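Local structure of SAM-dependent O-methyltransferase (Leptospira interrogans, 2HNK) at residues 149-154 with 165-170; 46-51 with 178-183. The protein probably transfers a methyl group from S-adenosylmethionine to an oxygen of a substrate that is not identified, and binds the spent cofactor S-adenosylhomocysteine. One frame throughout, in Å; residues are numbered along the deposited sequence.

Contact 1: 149-154 with 165-170; sequences DLFFLD and PLILKL. With SAH (S-adenosyl-L-homocysteine), chain O.
The amino group of the bound S-adenosylhomocysteine gives a hydrogen bond from its N to OD2 of D154, 3.0 Å long, at the C-terminal end of a strand that belongs to a beta-alpha-beta crossover of the Rossmann-like methyltransferase fold. Strand 148-153 leads into helix 160-170, which runs back over the sheet: the axes of strand 150-153 and helix 165-170 run nearly antiparallel, at 164°, and approach to 9.4 Å. An aspartate suits the strand end because its short acid can meet the cofactor's amino group, probably charged, while K157 makes a salt bridge with the other oxygen, OD1. F152, pointing away from the helix, brings the edge of its ring to the same amino group, with CE2 3.9 Å from the cofactor N.

F151 and L153 point toward the helix, and their contact with it is entirely apolar. I167 lies over one face of the F151 ring: its CG2 is 4.0 Å from the ring centroid and 26° off the normal, a CH-pi contact. That methyl sits off-centre, toward the rim, with I167 CG2 3.6 Å from F151 CD1. With I167 chi1 at -70°, CG2 stands anti to the backbone N and CG1 beside it, and both branches bear on the ring. The beta-branched side chain thus offers a broad surface to a flat partner, and its CD1 extends to L153 CD2, 4.2 Å away. One helical turn on, L170 meets the ring at its edge, near the ring plane, its CB 3.8 Å from F151 CE1 and its CD1 3.8 Å from F151 CZ.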
# COMPACT_ATOMS: atom_id res chain seq x y z
N ASP C 149 6.89 -8.79 -12.22
CA ASP C 149 6.51 -7.47 -11.71
C ASP C 149 6.26 -7.47 -10.21
O ASP C 149 6.68 -6.56 -9.49
CB ASP C 149 5.26 -6.97 -12.42
CG ASP C 149 5.48 -6.77 -13.90
OD1 ASP C 149 6.56 -6.30 -14.27
OD2 ASP C 149 4.57 -7.08 -14.68
N LEU C 150 5.57 -8.51 -9.75
CA LEU C 150 5.08 -8.55 -8.38
C LEU C 150 5.04 -9.97 -7.84
O LEU C 150 4.66 -10.91 -8.54
CB LEU C 150 3.71 -7.87 -8.28
CG LEU C 150 3.06 -7.64 -6.91
CD1 LEU C 150 2.17 -6.40 -6.93
CD2 LEU C 150 2.26 -8.86 -6.46
N PHE C 151 5.44 -10.11 -6.58
CA PHE C 151 5.37 -11.37 -5.86
C PHE C 151 4.46 -11.27 -4.66
O PHE C 151 4.47 -10.26 -3.96
CB PHE C 151 6.74 -11.78 -5.36
CG PHE C 151 7.48 -12.69 -6.27
CD1 PHE C 151 8.31 -12.19 -7.25
CD2 PHE C 151 7.36 -14.07 -6.13
CE1 PHE C 151 9.02 -13.05 -8.10
CE2 PHE C 151 8.06 -14.94 -6.96
CZ PHE C 151 8.89 -14.43 -7.95
N PHE C 152 3.69 -12.33 -4.41
CA PHE C 152 3.00 -12.50 -3.14
C PHE C 152 3.57 -13.73 -2.43
O PHE C 152 3.42 -14.86 -2.90
CB PHE C 152 1.50 -12.63 -3.35
CG PHE C 152 0.70 -12.65 -2.08
CD1 PHE C 152 0.86 -11.65 -1.12
CD2 PHE C 152 -0.21 -13.66 -1.84
CE1 PHE C 152 0.14 -11.68 0.07
CE2 PHE C 152 -0.96 -13.68 -0.65
CZ PHE C 152 -0.78 -12.69 0.30
N LEU C 153 4.22 -13.51 -1.29
CA LEU C 153 4.79 -14.58 -0.49
C LEU C 153 3.88 -14.95 0.68
O LEU C 153 3.74 -14.19 1.65
CB LEU C 153 6.20 -14.20 0.01
CG LEU C 153 6.88 -15.17 0.99
CD1 LEU C 153 7.00 -16.60 0.39
CD2 LEU C 153 8.24 -14.65 1.44
N ASP C 154 3.29 -16.14 0.59
CA ASP C 154 2.36 -16.65 1.60
C ASP C 154 2.41 -18.18 1.71
O ASP C 154 1.39 -18.84 1.85
CB ASP C 154 0.94 -16.19 1.26
CG ASP C 154 -0.02 -16.36 2.42
OD1 ASP C 154 0.43 -16.46 3.59
OD2 ASP C 154 -1.23 -16.37 2.16
N PRO C 165 15.98 -14.74 -1.80
CA PRO C 165 16.93 -14.53 -2.93
C PRO C 165 16.37 -14.91 -4.30
O PRO C 165 16.68 -14.24 -5.27
CB PRO C 165 18.13 -15.42 -2.55
CG PRO C 165 17.61 -16.38 -1.51
CD PRO C 165 16.54 -15.64 -0.77
N LEU C 166 15.54 -15.94 -4.37
CA LEU C 166 14.88 -16.36 -5.61
C LEU C 166 13.85 -15.34 -6.13
O LEU C 166 13.74 -15.12 -7.36
CB LEU C 166 14.21 -17.73 -5.44
CG LEU C 166 14.98 -18.95 -4.88
CD1 LEU C 166 14.03 -20.15 -4.73
CD2 LEU C 166 16.18 -19.34 -5.74
N ILE C 167 13.10 -14.76 -5.21
CA ILE C 167 12.14 -13.68 -5.52
C ILE C 167 12.88 -12.49 -6.10
O ILE C 167 12.47 -11.92 -7.10
CB ILE C 167 11.36 -13.25 -4.25
CG1 ILE C 167 10.40 -14.36 -3.81
CG2 ILE C 167 10.64 -11.91 -4.47
CD1 ILE C 167 9.97 -14.28 -2.36
N LEU C 168 13.99 -12.14 -5.46
CA LEU C 168 14.76 -10.96 -5.80
C LEU C 168 15.41 -11.10 -7.18
O LEU C 168 15.56 -10.11 -7.90
CB LEU C 168 15.83 -10.74 -4.74
CG LEU C 168 15.93 -9.36 -4.10
CD1 LEU C 168 14.57 -8.86 -3.62
CD2 LEU C 168 16.93 -9.42 -2.94
N LYS C 169 15.78 -12.33 -7.53
CA LYS C 169 16.35 -12.66 -8.83
C LYS C 169 15.28 -12.64 -9.93
O LYS C 169 15.52 -12.15 -11.04
CB LYS C 169 17.07 -14.02 -8.75
CG LYS C 169 17.74 -14.46 -10.06
CD LYS C 169 19.23 -14.77 -9.86
CE LYS C 169 20.05 -13.49 -9.73
NZ LYS C 169 21.38 -13.71 -9.06
N LEU C 170 14.09 -13.15 -9.61
CA LEU C 170 12.99 -13.16 -10.58
C LEU C 170 12.36 -11.79 -10.79
O LEU C 170 11.85 -11.50 -11.87
CB LEU C 170 11.92 -14.19 -10.20
CG LEU C 170 12.27 -15.65 -10.53
CD1 LEU C 170 11.42 -16.60 -9.71
CD2 LEU C 170 12.13 -15.95 -12.04
N SAH O . -2.76 -17.14 -0.34
CA SAH O . -3.74 -18.05 0.33
CB SAH O . -3.17 -18.53 1.66
CG SAH O . -1.91 -19.39 1.54
SD SAH O . -1.88 -20.63 2.85
C SAH O . -5.14 -17.44 0.50
O SAH O . -6.08 -18.11 0.92
OXT SAH O . -5.36 -16.26 0.21
C5' SAH O . -0.32 -21.38 2.32
C4' SAH O . -0.43 -22.36 1.16
O4' SAH O . 0.88 -22.65 0.69
C3' SAH O . -1.06 -23.68 1.56
O3' SAH O . -2.12 -23.96 0.67
C2' SAH O . 0.01 -24.74 1.39
O2' SAH O . -0.51 -25.90 0.77
C1' SAH O . 1.02 -24.05 0.48
N9 SAH O . 2.42 -24.48 0.70
C8 SAH O . 3.01 -24.97 1.85
N7 SAH O . 4.31 -25.25 1.58
C5 SAH O . 4.56 -24.96 0.29
C6 SAH O . 5.71 -25.05 -0.51
N6 SAH O . 6.85 -25.51 -0.01
N1 SAH O . 5.65 -24.67 -1.84
C2 SAH O . 4.47 -24.19 -2.38
N3 SAH O . 3.34 -24.09 -1.59
C4 SAH O . 3.39 -24.47 -0.28

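Contact 2: 46-51 with 178-183; sequences PEEGQF and IADNVL
E48 brings its carboxylate obliquely across that of D180, with E48 OE1 2.6 Å from D180 OD1 and the planes 48° apart. The backbones are far apart, 9.8 Å between the CA atoms of this pair, and the long glutamate suits the gap. Its CG is anti to the backbone N (chi1 174°) and the chain stays extended beyond it, so the acid is carried from helix 46-59 toward D180. The CB of D180 does not point at the helix, but its carboxylate end comes nearer, with CG anti to the backbone N.

A water ties the pair from another pair of oxygens, donating to E48 OE2 at 2.9 Å and to D180 OD2 at 3.0 Å. F152 and V225 pack against both acids, which are buried, and Y160 OH hydrogen-bonds to the backbone O of D180. OD2 of D180 also lies near OD1 of D154, with N181 beside them and K157 NZ hydrogen-bonded to N181 OD1. D154, D180 and N181 resemble the trio that holds a divalent metal ion in cation-dependent relatives, though no metal is modelled in this structure. So many oxygens gathered next to the cofactor would probably favour a positive charge among them.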
# COMPACT_ATOMS: atom_id res chain seq x y z
N PRO C 46 -10.99 -10.09 3.56
CA PRO C 46 -11.38 -9.35 2.35
C PRO C 46 -10.77 -7.94 2.27
O PRO C 46 -10.53 -7.44 1.18
CB PRO C 46 -12.91 -9.29 2.45
CG PRO C 46 -13.23 -9.59 3.85
CD PRO C 46 -12.15 -10.44 4.39
N GLU C 47 -10.52 -7.32 3.43
CA GLU C 47 -9.77 -6.08 3.53
C GLU C 47 -8.36 -6.25 2.96
O GLU C 47 -7.91 -5.44 2.15
CB GLU C 47 -9.68 -5.62 4.99
CG GLU C 47 -10.98 -5.13 5.63
CD GLU C 47 -11.86 -6.25 6.17
OE1 GLU C 47 -12.96 -5.94 6.69
OE2 GLU C 47 -11.47 -7.44 6.08
N GLU C 48 -7.66 -7.29 3.39
CA GLU C 48 -6.34 -7.55 2.84
C GLU C 48 -6.42 -7.82 1.33
O GLU C 48 -5.59 -7.34 0.57
CB GLU C 48 -5.62 -8.70 3.55
CG GLU C 48 -4.31 -9.05 2.86
CD GLU C 48 -3.46 -10.04 3.60
OE1 GLU C 48 -2.32 -10.22 3.17
OE2 GLU C 48 -3.91 -10.64 4.60
N GLY C 49 -7.44 -8.57 0.92
CA GLY C 49 -7.74 -8.78 -0.49
C GLY C 49 -7.79 -7.49 -1.29
O GLY C 49 -7.12 -7.37 -2.32
N GLN C 50 -8.54 -6.51 -0.78
CA GLN C 50 -8.68 -5.20 -1.41
C GLN C 50 -7.37 -4.42 -1.46
O GLN C 50 -7.10 -3.68 -2.42
CB GLN C 50 -9.76 -4.37 -0.71
CG GLN C 50 -11.12 -4.46 -1.35
CD GLN C 50 -11.12 -3.97 -2.77
OE1 GLN C 50 -11.19 -4.77 -3.70
NE2 GLN C 50 -11.01 -2.65 -2.96
N PHE C 51 -6.57 -4.59 -0.41
CA PHE C 51 -5.24 -4.02 -0.32
C PHE C 51 -4.35 -4.56 -1.45
O PHE C 51 -3.69 -3.80 -2.14
CB PHE C 51 -4.67 -4.31 1.07
CG PHE C 51 -3.33 -3.67 1.34
CD1 PHE C 51 -3.16 -2.29 1.23
CD2 PHE C 51 -2.25 -4.45 1.76
CE1 PHE C 51 -1.93 -1.70 1.50
CE2 PHE C 51 -1.02 -3.87 2.03
CZ PHE C 51 -0.86 -2.49 1.90
N ILE C 178 5.28 -8.62 -1.99
CA ILE C 178 4.31 -8.46 -0.92
C ILE C 178 4.40 -9.71 -0.05
O ILE C 178 4.11 -10.81 -0.50
CB ILE C 178 2.87 -8.26 -1.47
CG1 ILE C 178 2.84 -7.10 -2.49
CG2 ILE C 178 1.90 -8.02 -0.33
CD1 ILE C 178 1.46 -6.81 -3.08
N ALA C 179 4.84 -9.54 1.19
CA ALA C 179 5.04 -10.67 2.08
C ALA C 179 3.98 -10.74 3.18
O ALA C 179 3.79 -9.78 3.93
CB ALA C 179 6.46 -10.66 2.67
N ASP C 180 3.31 -11.87 3.27
CA ASP C 180 2.25 -12.10 4.25
C ASP C 180 2.77 -12.70 5.57
O ASP C 180 3.82 -13.35 5.59
CB ASP C 180 1.19 -13.03 3.64
CG ASP C 180 -0.18 -12.84 4.28
OD1 ASP C 180 -0.57 -11.66 4.48
OD2 ASP C 180 -0.86 -13.86 4.57
N ASN C 181 2.03 -12.47 6.66
CA ASN C 181 2.29 -13.09 7.98
C ASN C 181 3.59 -12.67 8.67
O ASN C 181 4.10 -13.39 9.53
CB ASN C 181 2.26 -14.63 7.88
CG ASN C 181 0.89 -15.18 7.53
OD1 ASN C 181 0.66 -15.67 6.42
ND2 ASN C 181 -0.04 -15.09 8.47
N VAL C 182 4.09 -11.49 8.32
CA VAL C 182 5.39 -11.02 8.80
C VAL C 182 5.42 -10.71 10.30
O VAL C 182 6.49 -10.54 10.88
CB VAL C 182 5.96 -9.83 7.95
CG1 VAL C 182 6.32 -10.29 6.53
CG2 VAL C 182 5.00 -8.64 7.92
N LEU C 183 4.26 -10.66 10.93
CA LEU C 183 4.19 -10.44 12.38
C LEU C 183 3.88 -11.73 13.15
O LEU C 183 4.07 -11.79 14.36
CB LEU C 183 3.21 -9.32 12.73
CG LEU C 183 3.64 -7.92 12.25
CD1 LEU C 183 2.59 -6.88 12.55
CD2 LEU C 183 5.00 -7.51 12.84
O HOH W 1 -3.29 -13.00 6.12

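How the contacts relate
Along the chain the order is 46-51, 149-154, 165-170 and 178-183, so contact 1 is nested inside the long loop closed by contact 2. Their centres are 15 Å apart, and they are joined through the sheet: strands 148-153 and 175-180 are parallel neighbours, with probable hydrogen bonds from I178 N to F151 O (2.7 Å) and from L153 N to I178 O (2.8 Å). Helix 160-170 and helix 46-59 pack on opposite faces of these strands. Both strands end beside the cofactor, where D154 of contact 1 lies close to D180 and N181 of contact 2, so the two strands bring their acids together, and E48, over a hundred residues earlier, joins them from helix 46-59.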